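Local atomic coordinates of putative uronate isomerase (Thermotoga maritima, PDB entry 4NAR), a protein that is of uncertain function but may racemise lactate or a related hydroxy acid. Residues Gly161-Val166 and Ile202-Ser207. Sequence-based numbering, arbitrary orientation.
Sequences GGLKIV and IINRAS. With ACT (acetate ion), chain E; SO4 (sulfate ion), chain C.
Leu163 lies against one face of helix 198-213, on Ile203, Asn204 and Ser207; no hydrogen bond joins the two segments, and the leucine side chain meets the helix through apolar and van der Waals contacts. Its CB meets CG2 of Ile203 at 3.7 Å; that methyl stands anti to the backbone N of Ile203. Farther out, Leu163 CD1 lies 3.6 Å from Asn204 OD1, the two side chains crossing at about a right angle, while CD1 and CD2 both touch CB of Ser207. Tyr242, Phe245 and Leu246 of helix 241-259 also pack on Leu163, which thus joins the loop to two helices. An alanine here would keep the touch on Ile203 but would probably open a gap beside Ser207 and the Asn204 amide.

The loop follows strand 158-159, in the family's N-terminal domain. It makes a short 3-10 turn, with Lys164 N bonded to Gly161 O and Ile165 N to Gly162 O. At Gly161 a CB would jam against the preceding carbonyl oxygen, and the positive phi of Gly162 (51°) favours glycine.

The hydroxyl of Ser207, beside the leucine, is bonded within its own helix. Ser207 OG donates to Ile203 O at 2.6 Å, and Ser207 N reaches the same oxygen from the opposite face of its carbonyl plane.

Away from the helix the loop holds two anions, probably from the crystallisation liquor. Gly161 N donates to acetate O at 3.1 Å, and Lys164 NZ to sulfate O1 at 2.9 Å. Arg41 binds both ions; His154 also holds the sulfate and Gly150 N the acetate, consistent with an anion-binding pocket.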
ATOM      1  N   GLY A 161       4.016  -5.598  -2.105  1.00 18.31           N
ATOM      2  CA  GLY A 161       4.146  -6.753  -2.980  1.00 17.93           C
ATOM      3  C   GLY A 161       4.023  -8.078  -2.257  1.00 15.80           C
ATOM      4  O   GLY A 161       3.810  -8.127  -1.037  1.00 14.13           O
ATOM      5  N   GLY A 162       4.168  -9.160  -3.011  1.00 18.10           N
ATOM      6  CA  GLY A 162       3.937 -10.478  -2.451  1.00 25.49           C
ATOM      7  C   GLY A 162       2.593 -10.575  -1.742  1.00 22.66           C
ATOM      8  O   GLY A 162       1.566 -10.108  -2.257  1.00 12.00           O
ATOM      9  N   LEU A 163       2.604 -11.163  -0.545  1.00 19.69           N
ATOM     10  CA  LEU A 163       1.360 -11.419   0.173  1.00 15.51           C
ATOM     11  C   LEU A 163       0.632 -10.143   0.632  1.00 19.31           C
ATOM     12  O   LEU A 163      -0.503 -10.211   1.126  1.00 18.97           O
ATOM     13  CB  LEU A 163       1.619 -12.374   1.339  1.00 13.86           C
ATOM     14  CG  LEU A 163       2.014 -13.769   0.838  1.00 16.96           C
ATOM     15  CD1 LEU A 163       2.619 -14.624   1.974  1.00 15.35           C
ATOM     16  CD2 LEU A 163       0.786 -14.459   0.198  1.00 11.39           C
ATOM     17  N   LYS A 164       1.255  -8.977   0.452  1.00 13.90           N
ATOM     18  CA  LYS A 164       0.561  -7.747   0.805  1.00 18.86           C
ATOM     19  C   LYS A 164      -0.691  -7.559  -0.077  1.00 25.24           C
ATOM     20  O   LYS A 164      -1.675  -6.929   0.331  1.00 20.87           O
ATOM     21  CB  LYS A 164       1.468  -6.515   0.732  1.00 21.91           C
ATOM     22  CG  LYS A 164       0.852  -5.307   1.463  1.00 25.13           C
ATOM     23  CD  LYS A 164       1.276  -3.951   0.860  1.00 28.29           C
ATOM     24  CE  LYS A 164       0.692  -2.748   1.651  1.00 31.06           C
ATOM     25  NZ  LYS A 164      -0.629  -2.268   1.104  1.00 32.65           N
ATOM     26  N   ILE A 165      -0.665  -8.125  -1.280  1.00 20.23           N
ATOM     27  CA  ILE A 165      -1.842  -8.083  -2.119  1.00 16.11           C
ATOM     28  C   ILE A 165      -3.001  -8.903  -1.531  1.00 18.08           C
ATOM     29  O   ILE A 165      -4.170  -8.616  -1.809  1.00 19.43           O
ATOM     30  CB  ILE A 165      -1.537  -8.533  -3.553  1.00 20.30           C
ATOM     31  CG1 ILE A 165      -2.745  -8.250  -4.460  1.00 18.71           C
ATOM     32  CG2 ILE A 165      -1.153 -10.004  -3.588  1.00 14.47           C
ATOM     33  CD1 ILE A 165      -2.404  -8.197  -5.947  1.00 20.82           C
ATOM     34  N   VAL A 166      -2.698  -9.917  -0.720  1.00 15.82           N
ATOM     35  CA  VAL A 166      -3.767 -10.663  -0.070  1.00 15.16           C
ATOM     36  C   VAL A 166      -4.223  -9.898   1.181  1.00 17.47           C
ATOM     37  O   VAL A 166      -5.419  -9.649   1.371  1.00 18.66           O
ATOM     38  CB  VAL A 166      -3.325 -12.092   0.323  1.00 26.06           C
ATOM     39  CG1 VAL A 166      -4.482 -12.829   1.007  1.00 22.86           C
ATOM     40  CG2 VAL A 166      -2.822 -12.868  -0.898  1.00 10.82           C
ATOM     41  N   ILE A 202       3.035 -11.119  10.593  1.00 20.40           N
ATOM     42  CA  ILE A 202       1.588 -11.306  10.725  1.00 21.63           C
ATOM     43  C   ILE A 202       0.960 -11.707   9.381  1.00 23.53           C
ATOM     44  O   ILE A 202       0.151 -12.645   9.296  1.00 18.24           O
ATOM     45  CB  ILE A 202       0.904 -10.007  11.220  1.00 23.47           C
ATOM     46  CG1 ILE A 202       1.297  -9.716  12.671  1.00 27.00           C
ATOM     47  CG2 ILE A 202      -0.609 -10.109  11.111  1.00 18.06           C
ATOM     48  CD1 ILE A 202       0.804  -8.363  13.169  1.00 26.55           C
ATOM     49  N   ILE A 203       1.351 -10.984   8.337  1.00 17.06           N
ATOM     50  CA  ILE A 203       0.839 -11.216   6.997  1.00 19.21           C
ATOM     51  C   ILE A 203       1.158 -12.626   6.520  1.00 16.56           C
ATOM     52  O   ILE A 203       0.283 -13.311   5.966  1.00 14.99           O
ATOM     53  CB  ILE A 203       1.401 -10.162   5.997  1.00 19.30           C
ATOM     54  CG1 ILE A 203       0.674  -8.824   6.185  1.00 17.25           C
ATOM     55  CG2 ILE A 203       1.283 -10.648   4.542  1.00 11.15           C
ATOM     56  CD1 ILE A 203       1.274  -7.693   5.368  1.00 24.12           C
ATOM     57  N   ASN A 204       2.407 -13.053   6.729  1.00 15.16           N
ATOM     58  CA  ASN A 204       2.840 -14.378   6.288  1.00 13.80           C
ATOM     59  C   ASN A 204       2.144 -15.481   7.076  1.00 18.49           C
ATOM     60  O   ASN A 204       1.725 -16.497   6.510  1.00 23.53           O
ATOM     61  CB  ASN A 204       4.352 -14.539   6.416  1.00 18.47           C
ATOM     62  CG  ASN A 204       5.133 -13.663   5.429  1.00 20.97           C
ATOM     63  OD1 ASN A 204       4.553 -13.016   4.527  1.00 13.29           O
ATOM     64  ND2 ASN A 204       6.467 -13.652   5.589  1.00 13.13           N
ATOM     65  N   ARG A 205       2.012 -15.271   8.383  1.00 18.63           N
ATOM     66  CA  ARG A 205       1.393 -16.273   9.251  1.00 16.45           C
ATOM     67  C   ARG A 205      -0.059 -16.497   8.856  1.00 17.62           C
ATOM     68  O   ARG A 205      -0.499 -17.637   8.702  1.00 21.07           O
ATOM     69  CB  ARG A 205       1.518 -15.866  10.724  1.00 22.41           C
ATOM     70  CG  ARG A 205       0.770 -16.765  11.712  1.00 40.30           C
ATOM     71  CD  ARG A 205       1.223 -18.221  11.648  1.00 57.35           C
ATOM     72  NE  ARG A 205       0.540 -19.062  12.641  1.00 71.36           N
ATOM     73  CZ  ARG A 205      -0.314 -20.043  12.334  1.00 77.31           C
ATOM     74  NH1 ARG A 205      -0.587 -20.318  11.053  1.00 74.62           N
ATOM     75  NH2 ARG A 205      -0.890 -20.755  13.304  1.00 74.74           N
ATOM     76  N   ALA A 206      -0.792 -15.410   8.645  1.00 21.17           N
ATOM     77  CA  ALA A 206      -2.194 -15.494   8.247  1.00 15.36           C
ATOM     78  C   ALA A 206      -2.379 -16.100   6.838  1.00 17.59           C
ATOM     79  O   ALA A 206      -3.310 -16.888   6.590  1.00 19.71           O
ATOM     80  CB  ALA A 206      -2.807 -14.135   8.321  1.00 14.24           C
ATOM     81  N   SER A 207      -1.479 -15.744   5.923  1.00 14.73           N
ATOM     82  CA  SER A 207      -1.591 -16.194   4.540  1.00 16.77           C
ATOM     83  C   SER A 207      -1.422 -17.695   4.410  1.00 17.63           C
ATOM     84  O   SER A 207      -1.958 -18.304   3.480  1.00 17.84           O
ATOM     85  CB  SER A 207      -0.574 -15.490   3.646  1.00 14.97           C
ATOM     86  OG  SER A 207      -0.772 -14.093   3.716  1.00 11.41           O
TER
HETATM   87  C   ACT E 504       0.402  -4.860  -3.347  1.00 20.89           C
HETATM   88  O   ACT E 504       1.144  -4.595  -2.385  1.00 31.92           O
HETATM   89  OXT ACT E 504       0.992  -5.326  -4.337  1.00 16.88           O
HETATM   90  CH3 ACT E 504      -1.084  -4.622  -3.291  1.00 37.02           C
HETATM   91  S   SO4 C 502      -0.487   0.859  -0.699  1.00 48.68           S
HETATM   92  O1  SO4 C 502       0.274  -0.399  -0.852  1.00 44.25           O
HETATM   93  O2  SO4 C 502      -1.820   0.704  -1.311  1.00 52.22           O
HETATM   94  O3  SO4 C 502      -0.666   1.237   0.713  1.00 38.65           O
HETATM   95  O4  SO4 C 502       0.261   1.908  -1.400  1.00 60.25           O